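Local coordinates for GCN5-related N-acetyltransferase (Kribbella flavida, PDB 4IUS), which probably transfers an acyl group, most likely acetyl from a coenzyme A thioester, to an acceptor as a member of the GNAT family, at residues R23-G28 / G32-E37; T221-T226 / L239-K244. The protein carries 1 engineered substitution. All coordinates share one frame; numbering follows the deposited sequence. Where two conformers were deposited one is given.

Interaction 1: residues R23-G28 / G32-E37; sequences RQVVAG and GLLHDE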
loop_
_atom_site.group_PDB
_atom_site.type_symbol
_atom_site.label_atom_id
_atom_site.label_comp_id
_atom_site.label_asym_id
_atom_site.label_seq_id
_atom_site.Cartn_x
_atom_site.Cartn_y
_atom_site.Cartn_z
ATOM N N ARG A 23 -14.896 0.524 -9.548
ATOM C CA ARG A 23 -15.697 1.509 -10.264
ATOM C C ARG A 23 -15.375 2.895 -9.739
ATOM O O ARG A 23 -15.209 3.083 -8.534
ATOM C CB ARG A 23 -17.194 1.177 -10.116
ATOM C CG ARG A 23 -18.122 2.182 -10.762
ATOM C CD ARG A 23 -19.536 1.657 -10.792
ATOM N NE ARG A 23 -20.106 1.498 -9.461
ATOM C CZ ARG A 23 -20.712 2.466 -8.782
ATOM N NH1 ARG A 23 -20.752 3.690 -9.256
ATOM N NH2 ARG A 23 -21.244 2.211 -7.597
ATOM N N GLN A 24 -15.314 3.854 -10.648
ATOM C CA GLN A 24 -14.957 5.225 -10.314
ATOM C C GLN A 24 -16.161 6.125 -10.204
ATOM O O GLN A 24 -17.067 6.088 -11.050
ATOM C CB GLN A 24 -14.064 5.818 -11.395
ATOM C CG GLN A 24 -12.759 5.106 -11.573
ATOM C CD GLN A 24 -11.998 5.654 -12.738
ATOM O OE1 GLN A 24 -11.802 6.854 -12.850
ATOM N NE2 GLN A 24 -11.664 4.772 -13.672
ATOM N N VAL A 25 -16.140 6.963 -9.181
ATOM C CA VAL A 25 -17.069 8.098 -9.023
ATOM C C VAL A 25 -16.213 9.369 -8.956
ATOM O O VAL A 25 -15.692 9.740 -7.895
ATOM C CB VAL A 25 -17.939 7.939 -7.777
ATOM C CG1 VAL A 25 -18.849 9.162 -7.615
ATOM C CG2 VAL A 25 -18.720 6.627 -7.876
ATOM N N VAL A 26 -15.942 9.949 -10.112
ATOM C CA VAL A 26 -15.086 11.133 -10.174
ATOM C C VAL A 26 -15.927 12.363 -9.845
ATOM O O VAL A 26 -16.995 12.583 -10.396
ATOM C CB VAL A 26 -14.431 11.329 -11.543
ATOM C CG1 VAL A 26 -13.611 12.634 -11.575
ATOM C CG2 VAL A 26 -13.552 10.117 -11.882
ATOM N N ALA A 27 -15.447 13.181 -8.929
ATOM C CA ALA A 27 -16.159 14.425 -8.545
ATOM C C ALA A 27 -15.080 15.469 -8.264
ATOM O O ALA A 27 -14.518 15.505 -7.162
ATOM C CB ALA A 27 -17.063 14.198 -7.338
ATOM N N GLY A 28 -14.807 16.302 -9.258
ATOM C CA GLY A 28 -13.821 17.352 -9.056
ATOM C C GLY A 28 -12.466 16.796 -8.649
ATOM O O GLY A 28 -11.937 15.952 -9.346
ATOM N N GLY A 32 -13.998 8.573 -5.914
ATOM C CA GLY A 32 -14.401 7.426 -5.098
ATOM C C GLY A 32 -14.219 6.154 -5.886
ATOM O O GLY A 32 -14.484 6.103 -7.082
ATOM N N LEU A 33 -13.740 5.131 -5.229
ATOM C CA LEU A 33 -13.372 3.864 -5.861
ATOM C C LEU A 33 -14.095 2.744 -5.120
ATOM O O LEU A 33 -13.854 2.493 -3.943
ATOM C CB LEU A 33 -11.882 3.676 -5.813
ATOM C CG LEU A 33 -11.061 4.747 -6.531
ATOM C CD1 LEU A 33 -9.579 4.659 -6.109
ATOM C CD2 LEU A 33 -11.224 4.704 -8.054
ATOM N N LEU A 34 -15.019 2.085 -5.824
ATOM C CA LEU A 34 -15.918 1.075 -5.221
ATOM C C LEU A 34 -15.582 -0.309 -5.798
ATOM O O LEU A 34 -15.678 -0.548 -7.004
ATOM C CB LEU A 34 -17.399 1.451 -5.460
ATOM C CG LEU A 34 -17.899 2.625 -4.617
ATOM C CD1 LEU A 34 -19.139 3.330 -5.171
ATOM C CD2 LEU A 34 -18.142 2.213 -3.171
ATOM N N HIS A 35 -15.229 -1.229 -4.916
ATOM C CA HIS A 35 -14.920 -2.604 -5.280
ATOM C C HIS A 35 -16.198 -3.397 -5.407
ATOM O O HIS A 35 -17.231 -3.007 -4.868
ATOM C CB HIS A 35 -14.038 -3.159 -4.192
ATOM C CG HIS A 35 -13.285 -4.381 -4.571
ATOM N ND1 HIS A 35 -13.799 -5.652 -4.502
ATOM C CD2 HIS A 35 -12.005 -4.494 -5.072
ATOM C CE1 HIS A 35 -12.859 -6.512 -4.943
ATOM N NE2 HIS A 35 -11.774 -5.818 -5.285
ATOM N N ASP A 36 -16.155 -4.519 -6.115
ATOM C CA ASP A 36 -17.298 -5.435 -6.109
ATOM C C ASP A 36 -17.617 -5.958 -4.697
ATOM O O ASP A 36 -18.773 -6.070 -4.317
ATOM C CB ASP A 36 -17.058 -6.617 -7.070
ATOM C CG ASP A 36 -17.133 -6.221 -8.561
ATOM O OD1 ASP A 36 -17.544 -5.091 -8.896
ATOM O OD2 ASP A 36 -16.798 -7.067 -9.411
ATOM N N GLU A 37 -16.579 -6.291 -3.936
ATOM C CA GLU A 37 -16.749 -6.810 -2.577
ATOM C C GLU A 37 -17.025 -5.692 -1.574
ATOM O O GLU A 37 -16.617 -4.569 -1.778
ATOM C CB GLU A 37 -15.507 -7.574 -2.130
ATOM C CG GLU A 37 -15.161 -8.796 -2.975
ATOM C CD GLU A 37 -13.926 -9.559 -2.474
ATOM O OE1 GLU A 37 -13.321 -9.157 -1.451
ATOM O OE2 GLU A 37 -13.551 -10.568 -3.107
#

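Interaction 2: residues T221-T226 / L239-K244; sequences TLAWLT and LGYEPK. With EDO (1,2-ethanediol), chain E.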
loop_
_atom_site.group_PDB
_atom_site.type_symbol
_atom_site.label_atom_id
_atom_site.label_comp_id
_atom_site.label_asym_id
_atom_site.label_seq_id
_atom_site.Cartn_x
_atom_site.Cartn_y
_atom_site.Cartn_z
ATOM N N THR A 221 10.616 0.188 -11.528
ATOM C CA THR A 221 11.741 1.112 -11.391
ATOM C C THR A 221 11.699 1.953 -10.104
ATOM O O THR A 221 12.632 2.698 -9.806
ATOM C CB THR A 221 11.814 2.033 -12.622
ATOM O OG1 THR A 221 10.633 2.839 -12.675
ATOM C CG2 THR A 221 11.959 1.186 -13.889
ATOM N N LEU A 222 10.620 1.831 -9.362
ATOM C CA LEU A 222 10.482 2.508 -8.081
ATOM C C LEU A 222 9.649 1.621 -7.148
ATOM O O LEU A 222 8.575 1.137 -7.602
ATOM C CB LEU A 222 9.809 3.895 -8.236
ATOM C CG LEU A 222 9.599 4.705 -6.966
ATOM C CD1 LEU A 222 10.910 5.122 -6.326
ATOM C CD2 LEU A 222 8.693 5.922 -7.235
ATOM N N ALA A 223 10.056 1.431 -5.880
ATOM C CA ALA A 223 9.279 0.692 -4.890
ATOM C C ALA A 223 9.054 1.598 -3.712
ATOM O O ALA A 223 9.955 2.326 -3.326
ATOM C CB ALA A 223 10.000 -0.583 -4.441
ATOM N N TRP A 224 7.852 1.553 -3.131
ATOM C CA TRP A 224 7.555 2.295 -1.937
ATOM C C TRP A 224 6.823 1.428 -0.957
ATOM O O TRP A 224 6.219 0.420 -1.317
ATOM C CB TRP A 224 6.786 3.584 -2.215
ATOM C CG TRP A 224 5.408 3.381 -2.724
ATOM C CD1 TRP A 224 5.006 3.173 -4.037
ATOM C CD2 TRP A 224 4.201 3.274 -1.939
ATOM N NE1 TRP A 224 3.647 2.984 -4.102
ATOM C CE2 TRP A 224 3.111 3.056 -2.869
ATOM C CE3 TRP A 224 3.917 3.350 -0.566
ATOM C CZ2 TRP A 224 1.789 2.935 -2.439
ATOM C CZ3 TRP A 224 2.580 3.197 -0.155
ATOM C CH2 TRP A 224 1.557 2.995 -1.058
ATOM N N LEU A 225 6.911 1.800 0.307
ATOM C CA LEU A 225 6.166 1.153 1.385
ATOM C C LEU A 225 5.872 2.119 2.496
ATOM O O LEU A 225 6.457 3.195 2.572
ATOM C CB LEU A 225 6.892 -0.051 1.932
ATOM C CG LEU A 225 8.267 0.132 2.536
ATOM C CD1 LEU A 225 8.170 0.626 4.002
ATOM C CD2 LEU A 225 9.092 -1.157 2.446
ATOM N N THR A 226 4.880 1.757 3.300
ATOM C CA THR A 226 4.665 2.430 4.541
ATOM C C THR A 226 4.929 1.447 5.688
ATOM O O THR A 226 4.560 0.293 5.604
ATOM C CB THR A 226 3.291 3.094 4.584
ATOM O OG1 THR A 226 3.289 3.935 5.722
ATOM C CG2 THR A 226 2.159 2.097 4.710
ATOM N N LEU A 239 18.095 -1.181 4.071
ATOM C CA LEU A 239 17.832 -1.721 2.765
ATOM C C LEU A 239 17.936 -0.707 1.625
ATOM O O LEU A 239 17.790 -1.050 0.449
ATOM C CB LEU A 239 16.411 -2.306 2.737
ATOM C CG LEU A 239 16.051 -3.264 3.894
ATOM C CD1 LEU A 239 14.654 -3.825 3.650
ATOM C CD2 LEU A 239 17.061 -4.362 4.058
ATOM N N GLY A 240 18.151 0.574 1.985
ATOM C CA GLY A 240 18.212 1.661 1.036
ATOM C C GLY A 240 16.947 2.502 0.961
ATOM O O GLY A 240 16.946 3.496 0.252
ATOM N N TYR A 241 15.878 2.114 1.642
ATOM C CA TYR A 241 14.658 2.918 1.628
ATOM C C TYR A 241 14.881 4.214 2.392
ATOM O O TYR A 241 15.527 4.230 3.452
ATOM C CB TYR A 241 13.528 2.137 2.306
ATOM C CG TYR A 241 12.796 1.128 1.427
ATOM C CD1 TYR A 241 11.697 1.494 0.721
ATOM C CD2 TYR A 241 13.196 -0.193 1.369
ATOM C CE1 TYR A 241 11.054 0.607 -0.103
ATOM C CE2 TYR A 241 12.525 -1.109 0.572
ATOM C CZ TYR A 241 11.457 -0.717 -0.158
ATOM O OH TYR A 241 10.730 -1.564 -0.972
ATOM N N GLU A 242 14.272 5.269 1.885
ATOM C CA GLU A 242 14.342 6.582 2.511
ATOM C C GLU A 242 12.962 7.213 2.495
ATOM O O GLU A 242 12.201 7.014 1.559
ATOM C CB GLU A 242 15.283 7.504 1.747
ATOM C CG GLU A 242 16.721 7.052 1.685
ATOM C CD GLU A 242 17.502 8.035 0.856
ATOM O OE1 GLU A 242 17.639 9.164 1.340
ATOM O OE2 GLU A 242 17.923 7.706 -0.294
ATOM N N PRO A 243 12.687 8.043 3.504
ATOM C CA PRO A 243 11.398 8.773 3.490
ATOM C C PRO A 243 11.324 9.742 2.337
ATOM O O PRO A 243 12.265 10.512 2.132
ATOM C CB PRO A 243 11.358 9.480 4.844
ATOM C CG PRO A 243 12.744 9.519 5.265
ATOM C CD PRO A 243 13.492 8.364 4.688
ATOM N N LYS A 244 10.229 9.728 1.589
ATOM C CA LYS A 244 10.070 10.567 0.420
ATOM C C LYS A 244 8.726 11.301 0.355
ATOM O O LYS A 244 8.604 12.249 -0.414
ATOM C CB LYS A 244 10.257 9.739 -0.850
ATOM C CG LYS A 244 11.697 9.297 -1.088
ATOM C CD LYS A 244 12.615 10.451 -1.481
ATOM C CE LYS A 244 14.037 10.066 -1.628
ATOM N NZ LYS A 244 14.723 11.331 -1.989
HETATM C C1 EDO E . 1.485 0.670 -6.629
HETATM O O1 EDO E . 1.492 1.986 -6.048
HETATM C C2 EDO E . 1.162 0.794 -8.113
HETATM O O2 EDO E . -0.242 0.572 -8.362
#

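Interaction 1: residues R23-G28 / G32-E37
R23 and V25 pair with L34 and G32 as the two arms of an antiparallel beta hairpin. The tight part is the backbone between these four residues. R23 and L34 bond to each other in both directions, N to O, at 2.9 Å each way. V25 N reaches G32 O at 2.8 Å, and G32 N returns to V25 O. Between these two pairs sits the non-hydrogen-bonded pair Q24 and L33. Here L33 CA makes a CA-H...O contact with R23 O, 3.3 Å from CA to O.

On one face, V25, across from G32, reaches diagonally to L34, with V25 CG2 4.3 Å from L34 CD1. This face meets helix 59-71: L34 packs on F70 and V25 on A69. R23 lies beside L34. In one of its two conformers its chain bends at chi3 (65°) and R23 NH2 comes obliquely to 3.4 Å from L34 CD1. NH2 also has a long, weak ion pair with E73 OE2.

On the other face, Q24 CG lies alongside L33 CD2 at 3.9 Å. L33 is buried against L15, L18 and V19 of helix 6-19. Q24 and R23 are the exposed residues; the Q24 side chain touches L33 only through CG, while R23 still lies along L34. Past L34 the chain turns locally at D36, and E37 N donates to H35 ND1 at 2.9 Å, close to the imidazole plane.

Interaction 2: residues T221-T226 / L239-K244
L225 and A223 meet Y241 in the interior of the GNAT fold. Strand 99-109 lies between strands 222-225 and 242-251 in the mixed sheet, so the two segments are not paired. Their contact is made by side chains, with Y241 reaching back from the loop before the second strand.

The main interaction is CH-pi. L225 CD2 sits over one face of the Y241 ring, 3.8 Å from its centroid and displaced from the centre toward the carbon that bears the hydroxyl. That carbon, Y241 CZ, is its nearest ring atom, at 3.5 Å. L225 CG lies between the backbone N and the carbonyl carbon (chi1 60°), and from there CD2 bends over the phenol.

Van der Waals contacts add to this. A223 CB touches Y241 OH at 3.7 Å. At the ring edge, W224 CA lies near the ring plane, 4.3 Å from Y241 CE1.

Polar bonds lead away from the contact. Y241 OH is hydrogen-bonded to T211 OG1 on helix 202-216, which satisfies the buried hydroxyl. The W224 side chain leaves the strand at CB on the side away from Y241. At its ring edge, in the indole plane, W224 NE1 donates to O1 of a 1,2-ethanediol, probably from the crystallisation liquor, at 3.1 Å.

In the fold
Interaction 1 and interaction 2 lie on opposite sides of the chain's centre. Their centres are 28 Å apart and their nearest atoms about 12 Å, so they do not touch. Interaction 1 belongs to the small antiparallel sheet near the N-terminus; interaction 2 lies in the large mixed sheet that carries the GNAT core. Helix 6-19 bridges them. Its V19 packs against the hairpin, while its R9 bonds to T221 and its A13 O to the same ethanediol as W224. Helix 202-216, which backs interaction 2, probably starts at the pyrophosphate-binding loop of the family. Interaction 2 is therefore the one more closely tied to the expected coenzyme A site.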